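Local coordinates for heptaprenyl diphosphate synthase (HEPPP synthase) subunit 1 family protein (Staphylococcus aureus, PDB 5H9D), which serves as subunit 1 of a two-chain heptaprenyl diphosphate synthase, an enzyme that probably builds the seven-unit prenyl diphosphate used in menaquinone synthesis, at residues T3-L8 / I25-R30; A86-L91 / S138-N143; N105-S110 / V126-L131. All coordinates share one frame; numbering follows the deposited sequence.

Overall arrangement
The three contacts are spread over an all-helical chain, consistent with its place in the terpene synthase clan. Their centres lie about 20 to 21 Å apart, and no two of them touch. Interaction 1 comes first along the chain and joins the start of helix 4-15 to the segment leading into helix 29-32. Interaction 2 ties the end of helix 70-88 and the following turn to the end of helix 118-140. Between its two segments falls interaction 3, which pairs helix 91-112 with helix 118-140 on the opposite side of the chain's centre from interaction 1. Interactions 2 and 3 thus share helix 118-140, and segments 86-91 and 105-110 both reach the farnesyl pyrophosphate synthetase chain.

Interaction 1. Residues T3-L8 / I25-R30; sequences TTVSKL and ININHR
V5 and H29 meet through one methyl group and one ring edge: V5 CG1 comes to the rim of the imidazole, close to its plane, 3.3 Å from H29 ND1 and 3.6 Å from H29 CE1. The two side chains are nearly perpendicular. One helical turn further on, L8 CD2 touches I27 CG2 at 3.8 Å; the same isoleucine branch methyl lies more loosely beside V5, with I27 CG2 4.4 Å from V5 CG1. The V5 torsion explains its reach, since CG1 is anti to the backbone N (chi1 -172°) and projects across to the histidine. These are apolar and van der Waals contacts, and the four side chains carry them. Behind the first shell, the carbonyl oxygen I27 O lies over one face of the H29 ring, displaced toward the rim. N28 is the N-cap of helix 29-32, its OD1 accepting a hydrogen bond from L31 N, and so it fixes where the helix bearing H29 begins. T4 and L8 also pack on K45, V46, L49 and T50 of helix 43-65, and from segment 25-30 I25 lies against I73 and I77 of helix 70-88.

Interaction 2. Residues A86-L91 / S138-N143; sequences AEINDL and SHFGIN
A histidine-carboxylate hydrogen bond joins D90, the N-cap residue of helix 91-112, to H139 in the weakly bonded last turn of helix 118-140. H139 NE2 donates to D90 OD2 with an N-H...O angle of 165°; the modelled separation of H139 NE2 and D90 OD2, 2.4 Å, is too short to be taken literally at this resolution. The two side chains approach from opposite directions. D90 CG lies in the plane of the imidazole at its edge, but the carboxylate is twisted by 44° from the ring, so the two flat groups are not coplanar. Both residues hold CG anti to the backbone N (chi1 174° for D90), which extends each group across the gap between D90 CA and H139 CA, the nearest CA pair of the two segments at 10.1 Å.

F140 supplies the apolar half of the contact. F140 CZ lies 4.4 Å from I88 CG2, and F140 CE1 is 4.0 Å from D90 OD2, with both neighbours oblique to the ring. H139 CD2 sits 3.5 Å above one face of the F140 ring, offset toward its rim. F93 adds a third ring, edge-to-face with F140 and meeting that of H139, while I88 and F140 both rest on A44 of helix 43-65. Nearby, A86 O accepts a hydrogen bond from N127 of the farnesyl pyrophosphate synthetase chain.

The D90 carboxylate does double duty: OD1 caps F93 N as OD2 receives the histidine, which restrains its rotation. The start of the helix would probably stabilise negative charge on D90, and the acidic partner in turn may favour a protonated imidazole, giving the bond some ionic character.

Interaction 3. Residues N105-S110 / V126-L131; sequences NELKSS and VKIETL
L107 meets K127 at about a right angle: the tip of the leucine, CD1, is laid against the root of the lysine, 3.7 Å from K127 CB and 4.1 Å from K127 CG. Next to it, I128 reaches the other way. Its CD1 lodges between neighbouring residues of helix 91-112, 3.8 Å from K108 CG and 4.2 Å from L107 CB. I128 and K108 are inclined to each other, and the second isoleucine branch, CG2, lies 4.1 Å from K108 CE, so the methylene chain of K108 meets both branches of I128. The two helices are consecutive and form an antiparallel helical hairpin; the axes of the two short segments approach to 10.0 Å, their N-to-C directions 146° apart. Beyond CG the K108 chain is extended and carries NZ past I128 to a salt bridge with D59 of helix 43-65. K127 instead bends at chi2 and chi4, its NZ in a salt bridge with E103 of helix 91-112. Facing the farnesyl pyrophosphate synthetase chain, E106 OE2 is hydrogen-bonded to S23 OG and K24 N of that chain, and S110 OG to its D25.

Interaction 1. Residues T3-L8 / I25-R30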
ATOM      1  N   THR C   3      -9.653  19.451  20.549  1.00 88.43           N
ATOM      2  CA  THR C   3     -10.502  18.446  19.823  1.00 88.43           C
ATOM      3  C   THR C   3      -9.723  17.600  18.793  1.00 89.13           C
ATOM      4  O   THR C   3      -8.757  18.073  18.173  1.00 89.34           O
ATOM      5  CB  THR C   3     -11.679  19.139  19.088  1.00 87.51           C
ATOM      6  OG1 THR C   3     -11.178  19.955  18.024  1.00 85.24           O
ATOM      7  CG2 THR C   3     -12.474  20.001  20.055  1.00 86.09           C
ATOM      8  N   THR C   4     -10.139  16.348  18.610  1.00 88.90           N
ATOM      9  CA  THR C   4      -9.460  15.488  17.650  1.00 88.29           C
ATOM     10  C   THR C   4      -9.826  15.914  16.236  1.00 87.57           C
ATOM     11  O   THR C   4      -8.993  15.817  15.342  1.00 87.89           O
ATOM     12  CB  THR C   4      -9.807  13.978  17.825  1.00 89.28           C
ATOM     13  OG1 THR C   4     -11.104  13.713  17.278  1.00 90.29           O
ATOM     14  CG2 THR C   4      -9.771  13.579  19.302  1.00 87.69           C
ATOM     15  N   VAL C   5     -11.054  16.393  16.025  1.00 86.20           N
ATOM     16  CA  VAL C   5     -11.449  16.831  14.684  1.00 86.58           C
ATOM     17  C   VAL C   5     -10.363  17.753  14.119  1.00 87.96           C
ATOM     18  O   VAL C   5      -9.746  17.468  13.090  1.00 87.99           O
ATOM     19  CB  VAL C   5     -12.771  17.640  14.673  1.00 86.08           C
ATOM     20  CG1 VAL C   5     -13.219  17.874  13.230  1.00 83.74           C
ATOM     21  CG2 VAL C   5     -13.856  16.918  15.461  1.00 87.39           C
ATOM     22  N   SER C   6     -10.123  18.853  14.821  1.00 88.69           N
ATOM     23  CA  SER C   6      -9.141  19.836  14.401  1.00 88.56           C
ATOM     24  C   SER C   6      -7.730  19.287  14.364  1.00 88.18           C
ATOM     25  O   SER C   6      -6.982  19.576  13.437  1.00 88.41           O
ATOM     26  CB  SER C   6      -9.187  21.053  15.321  1.00 89.25           C
ATOM     27  OG  SER C   6      -8.619  22.184  14.686  1.00 90.12           O
ATOM     28  N   LYS C   7      -7.345  18.509  15.366  1.00 87.97           N
ATOM     29  CA  LYS C   7      -5.996  17.964  15.351  1.00 88.05           C
ATOM     30  C   LYS C   7      -5.755  17.183  14.057  1.00 87.68           C
ATOM     31  O   LYS C   7      -4.763  17.424  13.357  1.00 87.73           O
ATOM     32  CB  LYS C   7      -5.757  17.054  16.547  1.00 89.04           C
ATOM     33  CG  LYS C   7      -5.612  17.789  17.843  1.00 91.37           C
ATOM     34  CD  LYS C   7      -5.040  16.869  18.909  1.00 92.55           C
ATOM     35  CE  LYS C   7      -4.586  17.680  20.116  1.00 94.53           C
ATOM     36  NZ  LYS C   7      -3.623  18.780  19.735  1.00 94.19           N
ATOM     37  N   LEU C   8      -6.669  16.259  13.739  1.00 86.22           N
ATOM     38  CA  LEU C   8      -6.566  15.442  12.526  1.00 83.71           C
ATOM     39  C   LEU C   8      -6.457  16.284  11.260  1.00 83.54           C
ATOM     40  O   LEU C   8      -5.730  15.915  10.344  1.00 84.56           O
ATOM     41  CB  LEU C   8      -7.757  14.487  12.400  1.00 81.54           C
ATOM     42  CG  LEU C   8      -7.783  13.575  11.167  1.00 78.34           C
ATOM     43  CD1 LEU C   8      -6.639  12.589  11.249  1.00 76.02           C
ATOM     44  CD2 LEU C   8      -9.114  12.842  11.083  1.00 75.73           C
ATOM     45  N   ILE C  25     -12.684  15.171   1.519  1.00 80.31           N
ATOM     46  CA  ILE C  25     -12.450  14.582   2.846  1.00 78.06           C
ATOM     47  C   ILE C  25     -13.381  15.033   3.989  1.00 78.99           C
ATOM     48  O   ILE C  25     -12.998  15.903   4.765  1.00 79.73           O
ATOM     49  CB  ILE C  25     -11.002  14.820   3.357  1.00 75.12           C
ATOM     50  CG1 ILE C  25      -9.975  14.376   2.324  1.00 73.43           C
ATOM     51  CG2 ILE C  25     -10.769  14.015   4.619  1.00 74.04           C
ATOM     52  CD1 ILE C  25      -8.561  14.643   2.731  1.00 70.55           C
ATOM     53  N   ASN C  26     -14.581  14.448   4.113  1.00 78.61           N
ATOM     54  CA  ASN C  26     -15.482  14.791   5.223  1.00 77.77           C
ATOM     55  C   ASN C  26     -14.916  14.106   6.465  1.00 78.26           C
ATOM     56  O   ASN C  26     -14.548  12.943   6.414  1.00 76.72           O
ATOM     57  CB  ASN C  26     -16.893  14.253   4.999  1.00 77.18           C
ATOM     58  CG  ASN C  26     -17.518  14.747   3.714  1.00 78.78           C
ATOM     59  OD1 ASN C  26     -17.023  15.680   3.070  1.00 79.66           O
ATOM     60  ND2 ASN C  26     -18.631  14.127   3.335  1.00 78.63           N
ATOM     61  N   ILE C  27     -14.854  14.811   7.587  1.00 79.30           N
ATOM     62  CA  ILE C  27     -14.311  14.213   8.797  1.00 79.27           C
ATOM     63  C   ILE C  27     -15.335  13.989   9.897  1.00 80.07           C
ATOM     64  O   ILE C  27     -15.146  14.448  11.007  1.00 80.55           O
ATOM     65  CB  ILE C  27     -13.164  15.073   9.376  1.00 78.18           C
ATOM     66  CG1 ILE C  27     -12.048  15.231   8.343  1.00 78.20           C
ATOM     67  CG2 ILE C  27     -12.588  14.412  10.622  1.00 78.86           C
ATOM     68  CD1 ILE C  27     -10.851  16.056   8.837  1.00 76.30           C
ATOM     69  N   ASN C  28     -16.417  13.285   9.595  1.00 82.36           N
ATOM     70  CA  ASN C  28     -17.461  12.983  10.591  1.00 84.52           C
ATOM     71  C   ASN C  28     -17.241  13.694  11.931  1.00 84.86           C
ATOM     72  O   ASN C  28     -16.592  13.153  12.840  1.00 83.72           O
ATOM     73  CB  ASN C  28     -17.528  11.465  10.818  1.00 85.95           C
ATOM     74  CG  ASN C  28     -18.628  11.054  11.782  1.00 87.77           C
ATOM     75  OD1 ASN C  28     -18.610  11.416  12.956  1.00 88.61           O
ATOM     76  ND2 ASN C  28     -19.594  10.284  11.285  1.00 88.71           N
ATOM     77  N   HIS C  29     -17.794  14.901  12.040  1.00 85.99           N
ATOM     78  CA  HIS C  29     -17.665  15.724  13.238  1.00 87.68           C
ATOM     79  C   HIS C  29     -18.216  15.089  14.518  1.00 87.98           C
ATOM     80  O   HIS C  29     -17.537  15.092  15.550  1.00 87.86           O
ATOM     81  CB  HIS C  29     -18.316  17.086  12.995  1.00 88.97           C
ATOM     82  CG  HIS C  29     -17.574  17.947  12.016  1.00 90.24           C
ATOM     83  ND1 HIS C  29     -16.311  18.442  12.264  1.00 90.88           N
ATOM     84  CD2 HIS C  29     -17.918  18.396  10.784  1.00 89.86           C
ATOM     85  CE1 HIS C  29     -15.908  19.157  11.229  1.00 90.26           C
ATOM     86  NE2 HIS C  29     -16.865  19.146  10.318  1.00 90.44           N
ATOM     87  N   ARG C  30     -19.435  14.556  14.460  1.00 87.80           N
ATOM     88  CA  ARG C  30     -20.038  13.887  15.615  1.00 88.05           C
ATOM     89  C   ARG C  30     -19.057  12.996  16.392  1.00 87.88           C
ATOM     90  O   ARG C  30     -18.742  13.274  17.544  1.00 86.48           O
ATOM     91  CB  ARG C  30     -21.210  13.018  15.164  1.00 88.42           C
ATOM     92  CG  ARG C  30     -22.540  13.708  15.155  1.00 90.69           C
ATOM     93  CD  ARG C  30     -23.081  13.912  16.556  1.00 92.27           C
ATOM     94  NE  ARG C  30     -24.261  14.775  16.538  1.00 95.91           N
ATOM     95  CZ  ARG C  30     -24.251  16.068  16.201  1.00 97.45           C
ATOM     96  NH1 ARG C  30     -23.118  16.676  15.851  1.00 97.80           N
ATOM     97  NH2 ARG C  30     -25.384  16.762  16.204  1.00 98.03           N
TER

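Interaction 2. Residues A86-L91 / S138-N143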
ATOM      1  N   ALA C  86       1.434   3.160  15.686  1.00 74.81           N
ATOM      2  CA  ALA C  86       2.854   3.024  16.004  1.00 75.98           C
ATOM      3  C   ALA C  86       3.284   3.799  17.253  1.00 76.93           C
ATOM      4  O   ALA C  86       4.020   3.257  18.087  1.00 76.31           O
ATOM      5  CB  ALA C  86       3.698   3.450  14.815  1.00 74.80           C
ATOM      6  N   GLU C  87       2.846   5.053  17.395  1.00 77.75           N
ATOM      7  CA  GLU C  87       3.226   5.808  18.592  1.00 79.44           C
ATOM      8  C   GLU C  87       2.391   5.422  19.817  1.00 80.05           C
ATOM      9  O   GLU C  87       2.841   5.623  20.947  1.00 80.80           O
ATOM     10  CB  GLU C  87       3.178   7.330  18.357  1.00 79.16           C
ATOM     11  CG  GLU C  87       1.881   7.892  17.855  1.00 79.85           C
ATOM     12  CD  GLU C  87       2.073   9.222  17.121  1.00 82.64           C
ATOM     13  OE1 GLU C  87       2.748   9.220  16.047  1.00 82.89           O
ATOM     14  OE2 GLU C  87       1.552  10.263  17.609  1.00 81.80           O
ATOM     15  N   ILE C  88       1.197   4.854  19.596  1.00 79.39           N
ATOM     16  CA  ILE C  88       0.338   4.403  20.694  1.00 79.05           C
ATOM     17  C   ILE C  88       1.000   3.229  21.443  1.00 79.93           C
ATOM     18  O   ILE C  88       0.650   2.905  22.577  1.00 80.52           O
ATOM     19  CB  ILE C  88      -1.058   3.992  20.178  1.00 77.36           C
ATOM     20  CG1 ILE C  88      -1.824   5.238  19.738  1.00 77.38           C
ATOM     21  CG2 ILE C  88      -1.830   3.273  21.261  1.00 77.54           C
ATOM     22  CD1 ILE C  88      -3.272   4.993  19.345  1.00 75.88           C
ATOM     23  N   ASN C  89       1.952   2.582  20.791  1.00 81.16           N
ATOM     24  CA  ASN C  89       2.714   1.502  21.398  1.00 82.22           C
ATOM     25  C   ASN C  89       1.945   0.357  22.049  1.00 82.42           C
ATOM     26  O   ASN C  89       2.547  -0.662  22.398  1.00 82.98           O
ATOM     27  CB  ASN C  89       3.674   2.097  22.419  1.00 83.45           C
ATOM     28  CG  ASN C  89       4.961   1.315  22.533  1.00 84.37           C
ATOM     29  OD1 ASN C  89       4.963   0.080  22.642  1.00 83.28           O
ATOM     30  ND2 ASN C  89       6.073   2.037  22.519  1.00 85.25           N
ATOM     31  N   ASP C  90       0.640   0.520  22.245  1.00 82.82           N
ATOM     32  CA  ASP C  90      -0.172  -0.555  22.823  1.00 83.52           C
ATOM     33  C   ASP C  90      -0.346  -1.600  21.724  1.00 83.67           C
ATOM     34  O   ASP C  90      -1.228  -1.480  20.872  1.00 84.86           O
ATOM     35  CB  ASP C  90      -1.551  -0.045  23.237  1.00 84.01           C
ATOM     36  CG  ASP C  90      -2.469  -1.166  23.715  1.00 84.56           C
ATOM     37  OD1 ASP C  90      -2.305  -2.325  23.255  1.00 83.65           O
ATOM     38  OD2 ASP C  90      -3.366  -0.881  24.540  1.00 84.51           O
ATOM     39  N   LEU C  91       0.480  -2.631  21.747  1.00 83.38           N
ATOM     40  CA  LEU C  91       0.408  -3.643  20.711  1.00 83.73           C
ATOM     41  C   LEU C  91      -0.915  -4.409  20.605  1.00 83.45           C
ATOM     42  O   LEU C  91      -1.410  -4.614  19.498  1.00 84.57           O
ATOM     43  CB  LEU C  91       1.580  -4.611  20.862  1.00 83.34           C
ATOM     44  CG  LEU C  91       1.764  -5.514  19.656  1.00 82.31           C
ATOM     45  CD1 LEU C  91       3.190  -6.032  19.630  1.00 82.74           C
ATOM     46  CD2 LEU C  91       0.758  -6.644  19.729  1.00 81.70           C
ATOM     47  N   SER C 138     -13.633   1.275  24.617  1.00 87.32           N
ATOM     48  CA  SER C 138     -13.629   0.100  25.489  1.00 89.10           C
ATOM     49  C   SER C 138     -12.299  -0.653  25.614  1.00 90.38           C
ATOM     50  O   SER C 138     -12.274  -1.857  25.871  1.00 89.90           O
ATOM     51  CB  SER C 138     -14.726  -0.874  25.045  1.00 88.62           C
ATOM     52  OG  SER C 138     -14.482  -1.345  23.740  1.00 89.09           O
ATOM     53  N   HIS C 139     -11.193   0.053  25.439  1.00 92.68           N
ATOM     54  CA  HIS C 139      -9.885  -0.573  25.557  1.00 95.81           C
ATOM     55  C   HIS C 139      -9.022   0.251  26.489  1.00 98.70           C
ATOM     56  O   HIS C 139      -8.090  -0.259  27.107  1.00 97.87           O
ATOM     57  CB  HIS C 139      -9.208  -0.652  24.197  1.00 94.86           C
ATOM     58  CG  HIS C 139      -7.818  -1.204  24.251  1.00 94.71           C
ATOM     59  ND1 HIS C 139      -7.554  -2.556  24.318  1.00 95.00           N
ATOM     60  CD2 HIS C 139      -6.614  -0.584  24.254  1.00 93.91           C
ATOM     61  CE1 HIS C 139      -6.247  -2.743  24.357  1.00 94.40           C
ATOM     62  NE2 HIS C 139      -5.655  -1.562  24.320  1.00 93.45           N
ATOM     63  N   PHE C 140      -9.366   1.533  26.579  1.00102.93           N
ATOM     64  CA  PHE C 140      -8.651   2.500  27.403  1.00107.14           C
ATOM     65  C   PHE C 140      -9.478   2.971  28.607  1.00109.65           C
ATOM     66  O   PHE C 140      -8.948   3.122  29.709  1.00109.79           O
ATOM     67  CB  PHE C 140      -8.257   3.706  26.538  1.00107.82           C
ATOM     68  CG  PHE C 140      -7.353   3.362  25.380  1.00108.09           C
ATOM     69  CD1 PHE C 140      -6.030   2.977  25.602  1.00108.33           C
ATOM     70  CD2 PHE C 140      -7.826   3.417  24.072  1.00107.72           C
ATOM     71  CE1 PHE C 140      -5.192   2.653  24.542  1.00108.40           C
ATOM     72  CE2 PHE C 140      -6.999   3.094  23.006  1.00108.28           C
ATOM     73  CZ  PHE C 140      -5.678   2.710  23.240  1.00108.76           C
ATOM     74  N   GLY C 141     -10.768   3.217  28.384  1.00112.65           N
ATOM     75  CA  GLY C 141     -11.651   3.651  29.456  1.00115.82           C
ATOM     76  C   GLY C 141     -12.525   2.496  29.913  1.00118.58           C
ATOM     77  O   GLY C 141     -13.698   2.433  29.562  1.00117.62           O
ATOM     78  N   ILE C 142     -11.932   1.593  30.699  1.00122.27           N
ATOM     79  CA  ILE C 142     -12.572   0.380  31.238  1.00126.52           C
ATOM     80  C   ILE C 142     -13.317  -0.464  30.188  1.00128.77           C
ATOM     81  O   ILE C 142     -13.972   0.072  29.289  1.00128.90           O
ATOM     82  CB  ILE C 142     -13.543   0.696  32.450  1.00127.09           C
ATOM     83  CG1 ILE C 142     -12.732   0.952  33.732  1.00127.15           C
ATOM     84  CG2 ILE C 142     -14.484  -0.490  32.716  1.00127.76           C
ATOM     85  CD1 ILE C 142     -13.577   1.038  35.020  1.00126.02           C
ATOM     86  N   ASN C 143     -13.190  -1.789  30.305  1.00131.19           N
ATOM     87  CA  ASN C 143     -13.851  -2.719  29.386  1.00133.79           C
ATOM     88  C   ASN C 143     -15.372  -2.634  29.539  1.00135.67           C
ATOM     89  O   ASN C 143     -16.086  -2.268  28.594  1.00135.60           O
ATOM     90  CB  ASN C 143     -13.388  -4.162  29.645  1.00133.50           C
ATOM     91  CG  ASN C 143     -11.937  -4.391  29.252  1.00133.97           C
ATOM     92  OD1 ASN C 143     -11.015  -3.981  29.959  1.00133.49           O
ATOM     93  ND2 ASN C 143     -11.732  -5.039  28.110  1.00134.33           N
TER

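Interaction 3. Residues N105-S110 / V126-L131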
ATOM      1  N   ASN C 105     -14.696  -3.996   6.470  1.00 52.58           N
ATOM      2  CA  ASN C 105     -14.544  -4.209   5.025  1.00 49.83           C
ATOM      3  C   ASN C 105     -15.278  -5.427   4.503  1.00 48.34           C
ATOM      4  O   ASN C 105     -15.847  -5.382   3.433  1.00 46.33           O
ATOM      5  CB  ASN C 105     -13.066  -4.281   4.670  1.00 48.37           C
ATOM      6  CG  ASN C 105     -12.413  -2.935   4.744  1.00 48.90           C
ATOM      7  OD1 ASN C 105     -12.737  -2.021   3.991  1.00 47.98           O
ATOM      8  ND2 ASN C 105     -11.507  -2.791   5.674  1.00 52.94           N
ATOM      9  N   GLU C 106     -15.265  -6.512   5.269  1.00 49.33           N
ATOM     10  CA  GLU C 106     -16.003  -7.722   4.891  1.00 51.50           C
ATOM     11  C   GLU C 106     -17.517  -7.391   4.909  1.00 50.92           C
ATOM     12  O   GLU C 106     -18.243  -7.741   3.970  1.00 52.33           O
ATOM     13  CB  GLU C 106     -15.722  -8.895   5.870  1.00 50.76           C
ATOM     14  CG  GLU C 106     -14.433  -9.646   5.654  1.00 55.82           C
ATOM     15  CD  GLU C 106     -14.157 -10.683   6.772  1.00 62.02           C
ATOM     16  OE1 GLU C 106     -14.380 -10.358   7.962  1.00 66.59           O
ATOM     17  OE2 GLU C 106     -13.701 -11.817   6.484  1.00 60.36           O
ATOM     18  N   LEU C 107     -17.994  -6.723   5.964  1.00 48.69           N
ATOM     19  CA  LEU C 107     -19.410  -6.399   6.011  1.00 49.18           C
ATOM     20  C   LEU C 107     -19.826  -5.510   4.845  1.00 49.59           C
ATOM     21  O   LEU C 107     -20.823  -5.801   4.204  1.00 49.80           O
ATOM     22  CB  LEU C 107     -19.790  -5.756   7.342  1.00 48.15           C
ATOM     23  CG  LEU C 107     -19.633  -6.677   8.561  1.00 47.80           C
ATOM     24  CD1 LEU C 107     -19.705  -5.872   9.855  1.00 47.83           C
ATOM     25  CD2 LEU C 107     -20.675  -7.736   8.532  1.00 43.03           C
ATOM     26  N   LYS C 108     -19.079  -4.440   4.550  1.00 51.66           N
ATOM     27  CA  LYS C 108     -19.439  -3.579   3.408  1.00 52.74           C
ATOM     28  C   LYS C 108     -19.482  -4.403   2.114  1.00 53.33           C
ATOM     29  O   LYS C 108     -20.397  -4.239   1.305  1.00 55.26           O
ATOM     30  CB  LYS C 108     -18.465  -2.409   3.247  1.00 52.33           C
ATOM     31  CG  LYS C 108     -18.667  -1.270   4.233  1.00 52.53           C
ATOM     32  CD  LYS C 108     -17.568  -0.216   4.186  1.00 49.39           C
ATOM     33  CE  LYS C 108     -17.790   0.830   5.290  1.00 52.86           C
ATOM     34  NZ  LYS C 108     -16.669   1.841   5.493  1.00 52.99           N
ATOM     35  N   SER C 109     -18.518  -5.294   1.919  1.00 52.32           N
ATOM     36  CA  SER C 109     -18.518  -6.133   0.720  1.00 53.81           C
ATOM     37  C   SER C 109     -19.803  -6.965   0.659  1.00 55.68           C
ATOM     38  O   SER C 109     -20.437  -7.100  -0.401  1.00 56.66           O
ATOM     39  CB  SER C 109     -17.318  -7.071   0.717  1.00 51.38           C
ATOM     40  OG  SER C 109     -17.324  -7.875  -0.443  1.00 50.62           O
ATOM     41  N   SER C 110     -20.169  -7.529   1.802  1.00 54.50           N
ATOM     42  CA  SER C 110     -21.361  -8.322   1.893  1.00 54.59           C
ATOM     43  C   SER C 110     -22.605  -7.487   1.546  1.00 54.77           C
ATOM     44  O   SER C 110     -23.517  -7.971   0.871  1.00 55.72           O
ATOM     45  CB  SER C 110     -21.467  -8.913   3.305  1.00 55.55           C
ATOM     46  OG  SER C 110     -20.524  -9.951   3.511  1.00 54.07           O
ATOM     47  N   VAL C 126     -24.812  -1.645  12.712  1.00 55.69           N
ATOM     48  CA  VAL C 126     -24.376  -1.219  14.027  1.00 54.90           C
ATOM     49  C   VAL C 126     -22.867  -1.294  14.076  1.00 55.79           C
ATOM     50  O   VAL C 126     -22.217  -0.319  14.464  1.00 55.52           O
ATOM     51  CB  VAL C 126     -25.019  -2.078  15.148  1.00 53.92           C
ATOM     52  CG1 VAL C 126     -24.366  -1.765  16.497  1.00 53.11           C
ATOM     53  CG2 VAL C 126     -26.518  -1.764  15.217  1.00 49.49           C
ATOM     54  N   LYS C 127     -22.335  -2.445  13.643  1.00 56.10           N
ATOM     55  CA  LYS C 127     -20.903  -2.736  13.599  1.00 54.68           C
ATOM     56  C   LYS C 127     -20.186  -1.673  12.795  1.00 56.35           C
ATOM     57  O   LYS C 127     -19.316  -0.962  13.327  1.00 57.90           O
ATOM     58  CB  LYS C 127     -20.636  -4.081  12.922  1.00 55.23           C
ATOM     59  CG  LYS C 127     -21.080  -5.334  13.651  1.00 54.18           C
ATOM     60  CD  LYS C 127     -20.085  -5.796  14.646  1.00 51.81           C
ATOM     61  CE  LYS C 127     -20.476  -7.165  15.115  1.00 53.97           C
ATOM     62  NZ  LYS C 127     -19.480  -8.195  14.667  1.00 57.77           N
ATOM     63  N   ILE C 128     -20.529  -1.562  11.514  1.00 53.52           N
ATOM     64  CA  ILE C 128     -19.871  -0.565  10.690  1.00 55.12           C
ATOM     65  C   ILE C 128     -19.900   0.824  11.362  1.00 58.14           C
ATOM     66  O   ILE C 128     -18.894   1.552  11.388  1.00 59.23           O
ATOM     67  CB  ILE C 128     -20.532  -0.450   9.296  1.00 53.74           C
ATOM     68  CG1 ILE C 128     -20.203  -1.672   8.449  1.00 52.38           C
ATOM     69  CG2 ILE C 128     -20.111   0.814   8.621  1.00 49.86           C
ATOM     70  CD1 ILE C 128     -21.003  -1.732   7.142  1.00 51.39           C
ATOM     71  N   GLU C 129     -21.036   1.182  11.946  1.00 59.27           N
ATOM     72  CA  GLU C 129     -21.153   2.493  12.551  1.00 59.48           C
ATOM     73  C   GLU C 129     -20.618   2.737  13.959  1.00 58.93           C
ATOM     74  O   GLU C 129     -20.427   3.869  14.329  1.00 58.04           O
ATOM     75  CB  GLU C 129     -22.591   2.918  12.503  1.00 60.06           C
ATOM     76  CG  GLU C 129     -22.719   4.310  12.031  1.00 64.80           C
ATOM     77  CD  GLU C 129     -22.411   4.435  10.566  1.00 67.41           C
ATOM     78  OE1 GLU C 129     -23.114   3.777   9.756  1.00 65.48           O
ATOM     79  OE2 GLU C 129     -21.465   5.193  10.236  1.00 69.29           O
ATOM     80  N   THR C 130     -20.339   1.685  14.720  1.00 59.26           N
ATOM     81  CA  THR C 130     -19.876   1.823  16.103  1.00 59.09           C
ATOM     82  C   THR C 130     -18.570   1.110  16.447  1.00 60.31           C
ATOM     83  O   THR C 130     -17.874   1.496  17.382  1.00 58.11           O
ATOM     84  CB  THR C 130     -20.952   1.275  17.096  1.00 59.17           C
ATOM     85  OG1 THR C 130     -21.236  -0.103  16.788  1.00 57.52           O
ATOM     86  CG2 THR C 130     -22.236   2.081  17.005  1.00 55.71           C
ATOM     87  N   LEU C 131     -18.263   0.063  15.684  1.00 63.41           N
ATOM     88  CA  LEU C 131     -17.077  -0.766  15.880  1.00 63.85           C
ATOM     89  C   LEU C 131     -15.791  -0.015  16.161  1.00 66.45           C
ATOM     90  O   LEU C 131     -15.138  -0.307  17.158  1.00 69.46           O
ATOM     91  CB  LEU C 131     -16.894  -1.677  14.678  1.00 63.47           C
ATOM     92  CG  LEU C 131     -16.127  -2.987  14.869  1.00 64.78           C
ATOM     93  CD1 LEU C 131     -16.681  -3.751  16.080  1.00 63.95           C
ATOM     94  CD2 LEU C 131     -16.237  -3.834  13.586  1.00 62.17           C
TER